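Local coordinates for protein MarR family transcriptional regulator (Peptoclostridium difficile, PDB 5ERI) that probably binds DNA as a dimeric winged helix-turn-helix transcription factor of the MarR family, at residues A[58-63]-A[77-82]; A[98-103]-A[112-117]. All coordinates share one frame; numbering follows the deposited sequence.

Following the chain from its N terminus, helix 57-66 comes first, then short strand 70-71 and helix 72-79. Contact 1 closes this loop by setting 77-82 against 58-63, with thirteen residues between the segments. The chain then runs through helix 83-95 into the hairpin of strands 99-103 and 111-115, where contact 2 closes a tighter loop of eight intervening residues. The two contacts thus lie in series, neither nesting nor crossing, their centres about 14 Å apart. They also touch: Leu61 CD2 packs 3.9 Å from Tyr98 CD1. Together they tie the helical part of the winged helix-turn-helix domain to its wing.

Contact 1 (A[58-63]-A[77-82]); sequences FTFLTR and NMLKVD
Leu79 carries this contact, its two methyl groups meeting different neighbours on helix 57-66. With CG anti to its own carbonyl carbon (chi1 -73°) and the chain extended beyond, CD1 reaches the Phe60 ring while CD2 meets Arg63. Leu79 CD1 lies 3.6 Å from Phe60 CD1 and 3.7 Å from Phe60 CE1, approaching the ring obliquely. Val81 CG2 comes to the ring edge, near its plane, at a looser 4.4 Å from Phe60 CE1. Thr86, Ala89 and Leu93 of helix 83-95 also touch Phe60, so the ring of helix 57-66 is packed by both helix 72-79 and helix 83-95.

The other branch works differently. Leu79 CD2 sits over the centre of one guanidinium face of Arg63, 3.7 Å from Arg63 CZ, so that the methyl rests on that face of the charged plane. Arg63 gets there by a bend at chi2 (-44°), which swings the guanidinium back across Leu79. The same methyl is 3.8 Å from Thr59 CG2, where the two side chains run past each other in opposite directions. Met78 also turns toward Arg63, but the methyl-to-chain approach is modelled too tightly for its details to be trusted.

On helix 57-66, Thr62 OG1 donates to Thr59 O at 3.0 Å, tying a polar side chain back to its own helix. Arg38 of the second subunit packs on Thr59, Arg63 and Val81, and its NE donates to Leu79 O, so the dimer partner borders the contact.

Chemically, the two segments are held by van der Waals contact, apolar at Phe60 and methyl-on-guanidinium at Arg63, with no polar bond between them: a branched leucine wedges between an aromatic ring and a guanidinium face, joining helix 72-79 to helix 57-66.

Contact 2 (A[98-103]-A[112-117]); sequences YVDKKQ and NLTPTD
Asp100 and Thr114 face each other as a hydrogen-bonded antiparallel pair, each backbone N-H given to the other's carbonyl. Asp100 N donates to Thr114 O at 2.9 Å, and Thr114 N returns a bond to Asp100 O at 3.0 Å. Two residues along, Lys102 and Asn112 repeat the exchange: Lys102 N donates to Asn112 O at 3.0 Å, while Asn112 N reaches Lys102 O at 2.7 Å.

At the other end, Thr116 N binds Tyr98 O at 3.1 Å. That bond is straight at hydrogen (170°) although the donor stands well above the carbonyl plane. Ser119 OG lies in hydrogen-bonding range of both Tyr98 O and Thr116 O, and its single proton can serve one of them at a time. Thr116 OG1 is bonded to Gly97 O: with chi1 at 62° the hydroxyl lies between the backbone N and the carbonyl carbon, leaving CG2 to cross the Asp100 carboxylate, 3.3 Å from Asp100 OD2. Tyr98 OH finds its partner at Leu51 O, and Gln103 OE1 takes a bond from Lys108 NZ.

Between the bonded pairs, CA-H groups add weaker contacts to carbonyls already in use; Lys101 CA, for instance, lies 3.3 Å from Asn112 O. Val99, Lys101, Leu113 and Pro115 share one face of the sheet. There, Leu113 CD2 lies 3.9 Å from Lys101 CB, and Val99 and Leu113 pack on Ile64 of helix 57-66. Along the other edge of strand 111-115, the Leu113 backbone is hydrogen-bonded to Gly69 and Ile70, which brings strand 70-71 into the sheet.

The two antiparallel strands that follow helix 83-95 form the beta-hairpin wing of the winged helix-turn-helix fold found in MarR regulators, and short strand 70-71 adjoins it.

Contact 1 (A[58-63]-A[77-82])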
ATOM      1  N   PHE A  58      -5.173   2.635 -11.639  1.00 40.79           N
ATOM      2  CA  PHE A  58      -6.549   3.121 -11.466  1.00 40.94           C
ATOM      3  C   PHE A  58      -6.566   4.238 -10.458  1.00 38.78           C
ATOM      4  O   PHE A  58      -7.342   5.144 -10.540  1.00 45.53           O
ATOM      5  CB  PHE A  58      -7.455   1.999 -11.017  1.00 43.21           C
ATOM      6  CG  PHE A  58      -7.132   1.481  -9.635  1.00 44.59           C
ATOM      7  CD1 PHE A  58      -6.195   0.504  -9.466  1.00 44.61           C
ATOM      8  CD2 PHE A  58      -7.799   1.969  -8.506  1.00 49.51           C
ATOM      9  CE1 PHE A  58      -5.885   0.042  -8.222  1.00 46.69           C
ATOM     10  CE2 PHE A  58      -7.504   1.494  -7.232  1.00 48.52           C
ATOM     11  CZ  PHE A  58      -6.539   0.524  -7.098  1.00 49.70           C
ATOM     12  N   THR A  59      -5.626   4.241  -9.538  1.00 42.39           N
ATOM     13  CA  THR A  59      -5.556   5.294  -8.529  1.00 41.49           C
ATOM     14  C   THR A  59      -5.217   6.667  -9.158  1.00 43.15           C
ATOM     15  O   THR A  59      -5.850   7.662  -8.883  1.00 45.16           O
ATOM     16  CB  THR A  59      -4.542   4.890  -7.488  1.00 41.74           C
ATOM     17  OG1 THR A  59      -5.054   3.728  -6.838  1.00 48.17           O
ATOM     18  CG2 THR A  59      -4.346   5.967  -6.462  1.00 43.70           C
ATOM     19  N   PHE A  60      -4.193   6.694  -9.980  1.00 39.53           N
ATOM     20  CA  PHE A  60      -3.825   7.892 -10.699  1.00 39.38           C
ATOM     21  C   PHE A  60      -4.933   8.369 -11.610  1.00 40.03           C
ATOM     22  O   PHE A  60      -5.246   9.581 -11.679  1.00 40.99           O
ATOM     23  CB  PHE A  60      -2.504   7.665 -11.505  1.00 42.50           C
ATOM     24  CG  PHE A  60      -1.265   7.443 -10.626  1.00 41.30           C
ATOM     25  CD1 PHE A  60      -0.521   8.521 -10.152  1.00 39.09           C
ATOM     26  CD2 PHE A  60      -0.840   6.182 -10.311  1.00 38.73           C
ATOM     27  CE1 PHE A  60       0.582   8.349  -9.323  1.00 38.69           C
ATOM     28  CE2 PHE A  60       0.307   5.982  -9.511  1.00 43.83           C
ATOM     29  CZ  PHE A  60       0.995   7.053  -8.969  1.00 41.45           C
ATOM     30  N   LEU A  61      -5.538   7.427 -12.313  1.00 36.58           N
ATOM     31  CA  LEU A  61      -6.640   7.778 -13.195  1.00 37.11           C
ATOM     32  C   LEU A  61      -7.816   8.457 -12.479  1.00 42.52           C
ATOM     33  O   LEU A  61      -8.304   9.509 -12.922  1.00 46.13           O
ATOM     34  CB  LEU A  61      -7.088   6.562 -13.950  1.00 42.00           C
ATOM     35  CG  LEU A  61      -8.142   6.781 -15.032  1.00 43.18           C
ATOM     36  CD1 LEU A  61      -7.685   7.946 -15.879  1.00 50.65           C
ATOM     37  CD2 LEU A  61      -8.286   5.509 -15.863  1.00 44.04           C
ATOM     38  N   THR A  62      -8.273   7.898 -11.366  1.00 45.16           N
ATOM     39  CA  THR A  62      -9.405   8.510 -10.652  1.00 42.10           C
ATOM     40  C   THR A  62      -9.091   9.917 -10.233  1.00 40.78           C
ATOM     41  O   THR A  62      -9.966  10.777 -10.303  1.00 45.50           O
ATOM     42  CB  THR A  62      -9.865   7.713  -9.392  1.00 42.33           C
ATOM     43  OG1 THR A  62      -8.830   7.706  -8.432  1.00 49.29           O
ATOM     44  CG2 THR A  62     -10.148   6.282  -9.702  1.00 46.80           C
ATOM     45  N   ARG A  63      -7.873  10.162  -9.742  1.00 40.10           N
ATOM     46  CA  ARG A  63      -7.540  11.524  -9.347  1.00 40.70           C
ATOM     47  C   ARG A  63      -7.512  12.509 -10.499  1.00 42.58           C
ATOM     48  O   ARG A  63      -7.879  13.703 -10.348  1.00 50.80           O
ATOM     49  CB  ARG A  63      -6.221  11.595  -8.632  1.00 38.92           C
ATOM     50  CG  ARG A  63      -6.133  10.765  -7.393  1.00 48.20           C
ATOM     51  CD  ARG A  63      -7.359  10.858  -6.483  1.00 52.96           C
ATOM     52  NE  ARG A  63      -7.452   9.623  -5.734  1.00 47.68           N
ATOM     53  CZ  ARG A  63      -7.069   9.469  -4.503  1.00 50.56           C
ATOM     54  NH1 ARG A  63      -6.624  10.514  -3.811  1.00 62.27           N
ATOM     55  NH2 ARG A  63      -7.166   8.258  -3.946  1.00 57.41           N
ATOM     56  N   ASN A  77       1.717  15.017  -4.692  1.00 44.23           N
ATOM     57  CA  ASN A  77       1.491  15.463  -3.359  1.00 44.93           C
ATOM     58  C   ASN A  77       0.153  14.951  -2.834  1.00 43.01           C
ATOM     59  O   ASN A  77      -0.005  14.727  -1.662  1.00 45.49           O
ATOM     60  CB  ASN A  77       1.535  16.994  -3.284  1.00 47.95           C
ATOM     61  CG  ASN A  77       2.961  17.572  -3.462  1.00 56.12           C
ATOM     62  OD1 ASN A  77       3.974  16.957  -3.116  1.00 51.19           O
ATOM     63  ND2 ASN A  77       3.026  18.767  -4.011  1.00 56.07           N
ATOM     64  N   MET A  78      -0.827  14.863  -3.696  1.00 41.54           N
ATOM     65  CA  MET A  78      -2.136  14.339  -3.339  1.00 43.44           C
ATOM     66  C   MET A  78      -2.061  12.827  -2.967  1.00 43.90           C
ATOM     67  O   MET A  78      -2.721  12.344  -2.018  1.00 42.45           O
ATOM     68  CB  MET A  78      -3.059  14.557  -4.508  1.00 45.92           C
ATOM     69  CG  MET A  78      -4.431  13.934  -4.374  1.00 51.84           C
ATOM     70  SD  MET A  78      -5.473  14.810  -5.508  1.00 60.20           S
ATOM     71  CE  MET A  78      -6.271  13.543  -6.333  1.00 68.74           C
ATOM     72  N   LEU A  79      -1.207  12.115  -3.659  1.00 36.45           N
ATOM     73  CA  LEU A  79      -1.107  10.678  -3.511  1.00 36.31           C
ATOM     74  C   LEU A  79      -0.007  10.223  -2.602  1.00 38.21           C
ATOM     75  O   LEU A  79       0.178   9.011  -2.324  1.00 40.53           O
ATOM     76  CB  LEU A  79      -0.947  10.074  -4.886  1.00 32.27           C
ATOM     77  CG  LEU A  79      -2.240  10.121  -5.662  1.00 33.89           C
ATOM     78  CD1 LEU A  79      -2.002   9.569  -7.042  1.00 39.54           C
ATOM     79  CD2 LEU A  79      -3.388   9.306  -5.029  1.00 42.63           C
ATOM     80  N   LYS A  80       0.706  11.195  -2.099  1.00 40.07           N
ATOM     81  CA  LYS A  80       1.846  10.951  -1.223  1.00 41.04           C
ATOM     82  C   LYS A  80       2.945   9.994  -1.768  1.00 43.63           C
ATOM     83  O   LYS A  80       3.428   9.062  -1.101  1.00 44.58           O
ATOM     84  CB  LYS A  80       1.351  10.497   0.132  1.00 45.35           C
ATOM     85  CG  LYS A  80       0.112  11.197   0.662  1.00 45.87           C
ATOM     86  CD  LYS A  80       0.217  12.700   0.807  1.00 49.12           C
ATOM     87  CE  LYS A  80      -1.150  13.160   1.296  1.00 49.10           C
ATOM     88  NZ  LYS A  80      -1.537  14.518   0.893  1.00 55.46           N
ATOM     89  N   VAL A  81       3.291  10.202  -3.005  1.00 40.72           N
ATOM     90  CA  VAL A  81       4.381   9.490  -3.635  1.00 42.97           C
ATOM     91  C   VAL A  81       5.355  10.517  -4.244  1.00 44.61           C
ATOM     92  O   VAL A  81       4.976  11.682  -4.423  1.00 42.88           O
ATOM     93  CB  VAL A  81       3.877   8.610  -4.765  1.00 41.69           C
ATOM     94  CG1 VAL A  81       2.985   7.514  -4.236  1.00 46.43           C
ATOM     95  CG2 VAL A  81       3.121   9.405  -5.837  1.00 45.01           C
ATOM     96  N   ASP A  82       6.565  10.086  -4.591  1.00 49.25           N
ATOM     97  CA  ASP A  82       7.534  10.952  -5.280  1.00 54.59           C
ATOM     98  C   ASP A  82       7.236  11.078  -6.776  1.00 50.66           C
ATOM     99  O   ASP A  82       6.509  10.255  -7.369  1.00 43.79           O
ATOM    100  CB  ASP A  82       8.965  10.476  -5.074  1.00 60.87           C
ATOM    101  CG  ASP A  82       9.242   9.161  -5.769  1.00 69.16           C
ATOM    102  OD1 ASP A  82       8.309   8.644  -6.433  1.00 62.13           O
ATOM    103  OD2 ASP A  82      10.385   8.630  -5.633  1.00 78.05           O
TER

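Contact 2 (A[98-103]-A[112-117])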
ATOM      1  N   TYR A  98      -5.598   6.739 -21.722  1.00 52.97           N
ATOM      2  CA  TYR A  98      -6.544   7.099 -20.662  1.00 47.97           C
ATOM      3  C   TYR A  98      -6.363   8.568 -20.295  1.00 47.13           C
ATOM      4  O   TYR A  98      -7.257   9.201 -19.772  1.00 47.17           O
ATOM      5  CB  TYR A  98      -6.355   6.211 -19.441  1.00 46.64           C
ATOM      6  CG  TYR A  98      -6.881   4.814 -19.523  1.00 43.29           C
ATOM      7  CD1 TYR A  98      -8.217   4.593 -19.642  1.00 51.63           C
ATOM      8  CD2 TYR A  98      -6.047   3.718 -19.333  1.00 55.09           C
ATOM      9  CE1 TYR A  98      -8.730   3.319 -19.651  1.00 55.97           C
ATOM     10  CE2 TYR A  98      -6.542   2.421 -19.346  1.00 55.22           C
ATOM     11  CZ  TYR A  98      -7.906   2.243 -19.501  1.00 50.36           C
ATOM     12  OH  TYR A  98      -8.475   1.010 -19.553  1.00 53.28           O
ATOM     13  N   VAL A  99      -5.212   9.125 -20.628  1.00 55.19           N
ATOM     14  CA  VAL A  99      -4.861  10.449 -20.180  1.00 51.55           C
ATOM     15  C   VAL A  99      -4.183  11.217 -21.291  1.00 56.29           C
ATOM     16  O   VAL A  99      -3.445  10.649 -22.063  1.00 55.42           O
ATOM     17  CB  VAL A  99      -3.864  10.340 -19.004  1.00 52.44           C
ATOM     18  CG1 VAL A  99      -3.198  11.656 -18.684  1.00 50.35           C
ATOM     19  CG2 VAL A  99      -4.604   9.845 -17.773  1.00 59.69           C
ATOM     20  N   ASP A 100      -4.420  12.525 -21.333  1.00 56.98           N
ATOM     21  CA  ASP A 100      -3.664  13.442 -22.194  1.00 59.78           C
ATOM     22  C   ASP A 100      -2.899  14.361 -21.279  1.00 50.25           C
ATOM     23  O   ASP A 100      -3.387  14.695 -20.227  1.00 50.44           O
ATOM     24  CB  ASP A 100      -4.606  14.282 -23.072  1.00 68.63           C
ATOM     25  CG  ASP A 100      -5.304  13.459 -24.153  1.00 68.05           C
ATOM     26  OD1 ASP A 100      -4.652  12.535 -24.747  1.00 70.06           O
ATOM     27  OD2 ASP A 100      -6.501  13.751 -24.398  1.00 74.48           O
ATOM     28  N   LYS A 101      -1.672  14.703 -21.640  1.00 53.98           N
ATOM     29  CA  LYS A 101      -0.902  15.735 -20.937  1.00 53.24           C
ATOM     30  C   LYS A 101      -0.573  16.849 -21.916  1.00 59.63           C
ATOM     31  O   LYS A 101      -0.286  16.589 -23.091  1.00 70.76           O
ATOM     32  CB  LYS A 101       0.384  15.226 -20.298  1.00 55.26           C
ATOM     33  CG  LYS A 101       1.536  14.879 -21.214  1.00 70.62           C
ATOM     34  CD  LYS A 101       2.769  14.478 -20.378  1.00 75.05           C
ATOM     35  CE  LYS A 101       3.995  14.111 -21.236  1.00 81.75           C
ATOM     36  NZ  LYS A 101       3.891  12.907 -22.140  1.00 86.74           N
ATOM     37  N   LYS A 102      -0.636  18.075 -21.414  1.00 58.01           N
ATOM     38  CA  LYS A 102      -0.309  19.268 -22.172  1.00 56.38           C
ATOM     39  C   LYS A 102       0.614  20.148 -21.335  1.00 50.23           C
ATOM     40  O   LYS A 102       0.476  20.308 -20.125  1.00 45.71           O
ATOM     41  CB  LYS A 102      -1.590  19.978 -22.608  1.00 65.50           C
ATOM     42  CG  LYS A 102      -2.446  19.092 -23.528  1.00 79.33           C
ATOM     43  CD  LYS A 102      -3.496  19.881 -24.319  1.00 93.78           C
ATOM     44  CE  LYS A 102      -4.407  18.972 -25.156  1.00 98.84           C
ATOM     45  NZ  LYS A 102      -5.420  19.758 -25.936  1.00100.97           N
ATOM     46  N   GLN A 103       1.612  20.705 -21.963  1.00 55.45           N
ATOM     47  CA  GLN A 103       2.543  21.579 -21.265  1.00 58.72           C
ATOM     48  C   GLN A 103       1.737  22.744 -20.671  1.00 57.31           C
ATOM     49  O   GLN A 103       0.762  23.179 -21.259  1.00 47.47           O
ATOM     50  CB  GLN A 103       3.544  22.094 -22.285  1.00 61.02           C
ATOM     51  CG  GLN A 103       4.770  22.747 -21.683  1.00 73.23           C
ATOM     52  CD  GLN A 103       5.712  23.304 -22.750  1.00 82.21           C
ATOM     53  OE1 GLN A 103       6.926  23.267 -22.580  1.00 84.84           O
ATOM     54  NE2 GLN A 103       5.152  23.815 -23.856  1.00 85.77           N
ATOM     55  N   ASN A 112      -0.280  19.677 -17.576  1.00 47.84           N
ATOM     56  CA  ASN A 112      -1.571  19.493 -17.055  1.00 47.43           C
ATOM     57  C   ASN A 112      -2.073  18.191 -17.543  1.00 49.44           C
ATOM     58  O   ASN A 112      -2.040  17.918 -18.740  1.00 57.73           O
ATOM     59  CB  ASN A 112      -2.505  20.633 -17.495  1.00 52.23           C
ATOM     60  CG  ASN A 112      -1.880  21.992 -17.247  1.00 55.53           C
ATOM     61  OD1 ASN A 112      -1.267  22.206 -16.203  1.00 57.35           O
ATOM     62  ND2 ASN A 112      -1.902  22.862 -18.258  1.00 67.28           N
ATOM     63  N   LEU A 113      -2.616  17.409 -16.615  1.00 46.89           N
ATOM     64  CA  LEU A 113      -3.223  16.121 -16.963  1.00 46.30           C
ATOM     65  C   LEU A 113      -4.697  16.240 -17.065  1.00 40.33           C
ATOM     66  O   LEU A 113      -5.331  16.779 -16.176  1.00 48.42           O
ATOM     67  CB  LEU A 113      -2.863  15.021 -15.911  1.00 45.42           C
ATOM     68  CG  LEU A 113      -1.370  15.033 -15.516  1.00 44.85           C
ATOM     69  CD1 LEU A 113      -1.132  14.353 -14.193  1.00 48.60           C
ATOM     70  CD2 LEU A 113      -0.544  14.438 -16.637  1.00 48.87           C
ATOM     71  N   THR A 114      -5.236  15.569 -18.061  1.00 40.39           N
ATOM     72  CA  THR A 114      -6.615  15.580 -18.380  1.00 46.75           C
ATOM     73  C   THR A 114      -7.054  14.186 -18.770  1.00 48.34           C
ATOM     74  O   THR A 114      -6.280  13.447 -19.376  1.00 52.49           O
ATOM     75  CB  THR A 114      -6.762  16.572 -19.558  1.00 58.13           C
ATOM     76  OG1 THR A 114      -7.581  17.647 -19.115  1.00 62.65           O
ATOM     77  CG2 THR A 114      -7.333  15.954 -20.828  1.00 66.93           C
ATOM     78  N   PRO A 115      -8.315  13.814 -18.450  1.00 50.20           N
ATOM     79  CA  PRO A 115      -8.802  12.500 -18.858  1.00 50.97           C
ATOM     80  C   PRO A 115      -9.259  12.531 -20.306  1.00 59.50           C
ATOM     81  O   PRO A 115      -9.785  13.564 -20.751  1.00 50.94           O
ATOM     82  CB  PRO A 115     -10.023  12.287 -17.947  1.00 47.66           C
ATOM     83  CG  PRO A 115     -10.583  13.683 -17.709  1.00 43.32           C
ATOM     84  CD  PRO A 115      -9.341  14.558 -17.688  1.00 52.77           C
ATOM     85  N   THR A 116      -9.105  11.403 -20.998  1.00 61.78           N
ATOM     86  CA  THR A 116      -9.625  11.247 -22.331  1.00 57.34           C
ATOM     87  C   THR A 116     -11.036  10.693 -22.252  1.00 71.94           C
ATOM     88  O   THR A 116     -11.450  10.198 -21.174  1.00 58.70           O
ATOM     89  CB  THR A 116      -8.786  10.249 -23.130  1.00 57.23           C
ATOM     90  OG1 THR A 116      -8.839   8.947 -22.491  1.00 52.81           O
ATOM     91  CG2 THR A 116      -7.364  10.762 -23.235  1.00 58.16           C
ATOM     92  N   ASP A 117     -11.739  10.731 -23.399  1.00 68.89           N
ATOM     93  CA  ASP A 117     -13.144  10.279 -23.516  1.00 81.71           C
ATOM     94  C   ASP A 117     -13.322   8.838 -22.997  1.00 73.15           C
ATOM     95  O   ASP A 117     -14.295   8.529 -22.286  1.00 62.91           O
ATOM     96  CB  ASP A 117     -13.644  10.399 -24.986  1.00 95.11           C
ATOM     97  CG  ASP A 117     -14.161  11.824 -25.349  1.00107.90           C
ATOM     98  OD1 ASP A 117     -14.173  12.724 -24.458  1.00106.28           O
ATOM     99  OD2 ASP A 117     -14.562  12.029 -26.534  1.00115.07           O
TER